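Local coordinates for protein 2,3-dehydroadipyl-CoA hydratase (Escherichia coli, PDB 4FZW) that catalyses the reversible hydration of 2,3-dehydroadipyl-CoA to 3-hydroxyadipyl-CoA in the breakdown of phenylacetate, at residues Gln36-Asn39 against Glu40-Ala44; Pro85-Trp88 against Ala89-Gln92. One frame throughout, in Å; residues are numbered along the deposited sequence.

Contact 1: Gln36-Asn39 against Glu40-Ala44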
loop_
_atom_site.group_PDB
_atom_site.type_symbol
_atom_site.label_atom_id
_atom_site.label_comp_id
_atom_site.label_asym_id
_atom_site.label_seq_id
_atom_site.Cartn_x
_atom_site.Cartn_y
_atom_site.Cartn_z
ATOM N N GLN B 36 22.534 -21.672 -11.661
ATOM C CA GLN B 36 23.872 -21.161 -11.938
ATOM C C GLN B 36 23.903 -19.635 -11.872
ATOM O O GLN B 36 24.718 -19.061 -11.143
ATOM C CB GLN B 36 24.356 -21.642 -13.319
ATOM C CG GLN B 36 25.827 -21.386 -13.593
ATOM C CD GLN B 36 26.723 -22.015 -12.538
ATOM O OE1 GLN B 36 26.667 -23.217 -12.297
ATOM N NE2 GLN B 36 27.557 -21.204 -11.910
ATOM N N LEU B 37 23.018 -19.000 -12.648
ATOM C CA LEU B 37 22.836 -17.552 -12.655
ATOM C C LEU B 37 22.686 -16.980 -11.244
ATOM O O LEU B 37 23.330 -15.982 -10.892
ATOM C CB LEU B 37 21.611 -17.189 -13.504
ATOM C CG LEU B 37 21.336 -15.721 -13.821
ATOM C CD1 LEU B 37 22.408 -15.192 -14.740
ATOM C CD2 LEU B 37 19.961 -15.554 -14.446
ATOM N N VAL B 38 21.839 -17.607 -10.432
ATOM C CA VAL B 38 21.694 -17.184 -9.048
ATOM C C VAL B 38 23.021 -17.247 -8.287
ATOM O O VAL B 38 23.328 -16.362 -7.486
ATOM C CB VAL B 38 20.634 -18.032 -8.279
ATOM C CG1 VAL B 38 20.780 -17.865 -6.770
ATOM C CG2 VAL B 38 19.228 -17.685 -8.740
ATOM N N ASN B 39 23.805 -18.292 -8.513
ATOM C CA ASN B 39 25.031 -18.437 -7.729
ATOM C C ASN B 39 26.057 -17.405 -8.140
ATOM O O ASN B 39 26.764 -16.864 -7.291
ATOM C CB ASN B 39 25.609 -19.865 -7.781
ATOM C CG ASN B 39 24.704 -20.882 -7.108
ATOM O OD1 ASN B 39 23.974 -20.553 -6.178
ATOM N ND2 ASN B 39 24.736 -22.118 -7.587
ATOM N N GLU B 40 26.114 -17.133 -9.443
ATOM C CA GLU B 40 27.013 -16.129 -10.000
ATOM C C GLU B 40 26.735 -14.738 -9.405
ATOM O O GLU B 40 27.642 -14.074 -8.886
ATOM C CB GLU B 40 26.885 -16.082 -11.531
ATOM C CG GLU B 40 27.375 -17.318 -12.296
ATOM C CD GLU B 40 28.847 -17.601 -12.086
ATOM O OE1 GLU B 40 29.587 -16.722 -11.578
ATOM O OE2 GLU B 40 29.261 -18.724 -12.433
ATOM N N LEU B 41 25.479 -14.300 -9.479
ATOM C CA LEU B 41 25.095 -12.994 -8.942
ATOM C C LEU B 41 25.228 -12.894 -7.428
ATOM O O LEU B 41 25.622 -11.851 -6.907
ATOM C CB LEU B 41 23.659 -12.658 -9.333
ATOM C CG LEU B 41 23.371 -12.485 -10.810
ATOM C CD1 LEU B 41 21.883 -12.259 -10.995
ATOM C CD2 LEU B 41 24.215 -11.334 -11.401
ATOM N N GLU B 42 24.875 -13.958 -6.713
ATOM C CA GLU B 42 25.094 -13.951 -5.271
ATOM C C GLU B 42 26.591 -13.819 -4.975
ATOM O O GLU B 42 26.997 -12.928 -4.224
ATOM C CB GLU B 42 24.395 -15.126 -4.569
ATOM C CG GLU B 42 22.858 -14.900 -4.526
ATOM C CD GLU B 42 22.056 -15.996 -3.849
ATOM O OE1 GLU B 42 22.610 -17.079 -3.550
ATOM O OE2 GLU B 42 20.849 -15.767 -3.635
ATOM N N ALA B 43 27.421 -14.631 -5.626
ATOM C CA ALA B 43 28.872 -14.498 -5.452
ATOM C C ALA B 43 29.364 -13.086 -5.774
ATOM O O ALA B 43 30.173 -12.531 -5.040
ATOM C CB ALA B 43 29.626 -15.538 -6.263
ATOM N N ALA B 44 28.855 -12.507 -6.859
ATOM C CA ALA B 44 29.149 -11.116 -7.234
ATOM C C ALA B 44 28.641 -10.070 -6.230
ATOM O O ALA B 44 29.234 -9.002 -6.069
ATOM C CB ALA B 44 28.581 -10.825 -8.617
#

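Contact 2: Pro85-Trp88 against Ala89-Gln92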
loop_
_atom_site.group_PDB
_atom_site.type_symbol
_atom_site.label_atom_id
_atom_site.label_comp_id
_atom_site.label_asym_id
_atom_site.label_seq_id
_atom_site.Cartn_x
_atom_site.Cartn_y
_atom_site.Cartn_z
ATOM N N PRO B 85 10.545 -20.407 -8.036
ATOM C CA PRO B 85 10.149 -19.069 -7.591
ATOM C C PRO B 85 11.124 -18.392 -6.629
ATOM O O PRO B 85 11.274 -17.168 -6.688
ATOM C CB PRO B 85 8.795 -19.322 -6.944
ATOM C CG PRO B 85 8.221 -20.426 -7.811
ATOM C CD PRO B 85 9.393 -21.328 -8.082
ATOM N N GLN B 86 11.800 -19.163 -5.784
ATOM C CA GLN B 86 12.743 -18.593 -4.825
ATOM C C GLN B 86 14.059 -18.226 -5.513
ATOM O O GLN B 86 14.793 -17.364 -5.039
ATOM C CB GLN B 86 13.013 -19.588 -3.689
ATOM C CG GLN B 86 13.801 -20.797 -4.183
ATOM C CD GLN B 86 14.128 -21.809 -3.107
ATOM O OE1 GLN B 86 13.495 -21.854 -2.039
ATOM N NE2 GLN B 86 15.129 -22.646 -3.389
ATOM N N LEU B 87 14.364 -18.887 -6.627
ATOM C CA LEU B 87 15.533 -18.506 -7.439
ATOM C C LEU B 87 15.294 -17.147 -8.095
ATOM O O LEU B 87 16.162 -16.270 -8.074
ATOM C CB LEU B 87 15.831 -19.554 -8.501
ATOM C CG LEU B 87 16.049 -20.991 -8.036
ATOM C CD1 LEU B 87 16.486 -21.857 -9.216
ATOM C CD2 LEU B 87 17.077 -21.027 -6.909
ATOM N N TRP B 88 14.099 -16.970 -8.653
ATOM C CA TRP B 88 13.684 -15.662 -9.173
ATOM C C TRP B 88 13.799 -14.551 -8.115
ATOM O O TRP B 88 14.289 -13.465 -8.420
ATOM C CB TRP B 88 12.267 -15.734 -9.777
ATOM C CG TRP B 88 12.235 -16.477 -11.105
ATOM C CD1 TRP B 88 11.946 -17.798 -11.305
ATOM C CD2 TRP B 88 12.533 -15.933 -12.405
ATOM N NE1 TRP B 88 12.032 -18.107 -12.644
ATOM C CE2 TRP B 88 12.390 -16.981 -13.339
ATOM C CE3 TRP B 88 12.903 -14.657 -12.865
ATOM C CZ2 TRP B 88 12.608 -16.797 -14.715
ATOM C CZ3 TRP B 88 13.117 -14.477 -14.235
ATOM C CH2 TRP B 88 12.966 -15.543 -15.139
ATOM N N ALA B 89 13.379 -14.817 -6.874
ATOM C CA ALA B 89 13.466 -13.789 -5.823
ATOM C C ALA B 89 14.901 -13.569 -5.398
ATOM O O ALA B 89 15.264 -12.479 -4.975
ATOM C CB ALA B 89 12.596 -14.124 -4.603
ATOM N N ARG B 90 15.728 -14.601 -5.505
ATOM C CA ARG B 90 17.144 -14.407 -5.208
ATOM C C ARG B 90 17.835 -13.594 -6.298
ATOM O O ARG B 90 18.738 -12.821 -5.998
ATOM C CB ARG B 90 17.866 -15.735 -4.953
ATOM C CG ARG B 90 17.545 -16.342 -3.594
ATOM C CD ARG B 90 17.779 -17.832 -3.582
ATOM N NE ARG B 90 19.198 -18.151 -3.511
ATOM C CZ ARG B 90 19.669 -19.370 -3.289
ATOM N NH1 ARG B 90 18.823 -20.379 -3.105
ATOM N NH2 ARG B 90 20.978 -19.571 -3.252
ATOM N N LEU B 91 17.411 -13.763 -7.553
ATOM C CA LEU B 91 17.925 -12.935 -8.672
ATOM C C LEU B 91 17.632 -11.461 -8.439
ATOM O O LEU B 91 18.518 -10.616 -8.556
ATOM C CB LEU B 91 17.318 -13.331 -10.027
ATOM C CG LEU B 91 17.551 -14.705 -10.644
ATOM C CD1 LEU B 91 16.771 -14.800 -11.944
ATOM C CD2 LEU B 91 19.030 -14.954 -10.871
ATOM N N GLN B 92 16.372 -11.180 -8.108
ATOM C CA GLN B 92 15.905 -9.829 -7.850
ATOM C C GLN B 92 16.548 -9.186 -6.628
ATOM O O GLN B 92 16.542 -7.976 -6.494
ATOM C CB GLN B 92 14.387 -9.824 -7.672
ATOM C CG GLN B 92 13.900 -8.645 -6.848
ATOM C CD GLN B 92 12.409 -8.544 -6.813
ATOM O OE1 GLN B 92 11.805 -7.836 -7.637
ATOM N NE2 GLN B 92 11.787 -9.246 -5.850
#

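Contact 1: Gln36-Asn39 against Glu40-Ala44
Gln36 to Ala44 form two and a half turns of helix 31-46, where Gln36 meets Glu40 and Val38 meets Glu42 at four-residue spacing. The amide nitrogen NE2 of Gln36 donates to OE2 of Glu40 at 3.1 Å. The bond is weak, bent to 133° at the hydrogen, and the amide and carboxylate planes are turned 45° apart. Both chains bend at chi2 to reach each other. The CG of Glu40 also rests 3.4 Å from the carbonyl oxygen of Gln36. The regular i to i+4 backbone bonds run through the segment, as in Glu40 N to Gln36 O at 2.9 Å and Leu41 N to Leu37 O at 3.1 Å.

This helix is the crossover of a beta-alpha-beta unit. It links the parallel neighbours 15-20 and 52-56 in the core sheet of the crotonase fold. Leu37 and Leu41 turn to Leu18 of strand 15-20, while Gln36 and Glu40 reach Leu7 of strand 7-12.

Val38 and Glu42 lie side by side and point the same way, on the flank that packs against helix 84-92. CG1 of Val38 sits 3.7 Å from CD of Glu42, flanking the carboxylate with a methyl group. The extended Glu42 chain carries its carboxylate out to Arg90, with which OE2 makes a salt bridge. With an alanine here, the Arg90 guanidinium would probably lose this charged mate, and CG1 of Val38 the carboxylate that lies alongside it. One residue on, CB of Ala43 stands 3.3 Å from the carbonyl oxygen of Asn39.

Contact 2: Pro85-Trp88 against Ala89-Gln92
The carbonyl oxygen of Leu87 accepts the backbone N-H of Leu91 at 2.8 Å, the shortest hydrogen bond between Pro85-Trp88 and Ala89-Gln92. Three more bonds of the same i to i+4 kind keep helix 84-92 wound. Among them are Arg90 N to Gln86 O at 3.0 Å and Gln92 N to Trp88 O at 3.1 Å.

The main side-chain meeting is between Trp88 and Leu91, three residues apart. The methyl CD1 of Leu91 approaches CE3 on the six-membered side of the indole at 4.0 Å. It comes in obliquely to the ring. CG of Leu91 lies anti to its carbonyl carbon (chi1 -64°), which turns CG and its methyls back to the preceding turn. There CG also passes 3.3 Å from the carbonyl oxygen of Leu87. The indole continues into a largely apolar setting of Leu34 from helix 31-46 and Ala109 and Leu116 from helix 109-116. Its NE1 donates to a bound glycerol.

Arg90 runs back along the other flank of the helix. Its CD lies 3.4 Å from the carbonyl oxygen of Gln86. The chain then bends at chi3 (76°), and NE turns to the carboxylate of Glu42 on helix 31-46. NE2 of Gln86 comes up at the edge of the guanidinium, 4.3 Å from NH1. At the end of the segment, Gln92 packs on Leu224 of a neighbouring subunit.

The short helix is thus held to helix 31-46 by apolar packing through Leu91 and by charge through Arg90, and Trp88 adds contacts to helix 109-116.

Contacts 1 and 2 face each other across the interface of helices 31-46 and 84-92, with centres about 11 Å apart. Glu42 OE2 and Arg90 NE form a salt bridge of 2.9 Å at this interface. Beside it, CG1 of Val38 lies 3.6 Å from the same NE. The other methyl, CG2, packs 3.5 Å from CD2 of Leu91 and 3.4 Å from the carbonyl oxygen of Leu87. The two methyls of Val38 thus touch different residues of helix 84-92. Glycerol, probably from the crystallisation liquor, binds at contact 2, about 3 Å from the Trp88 side chain.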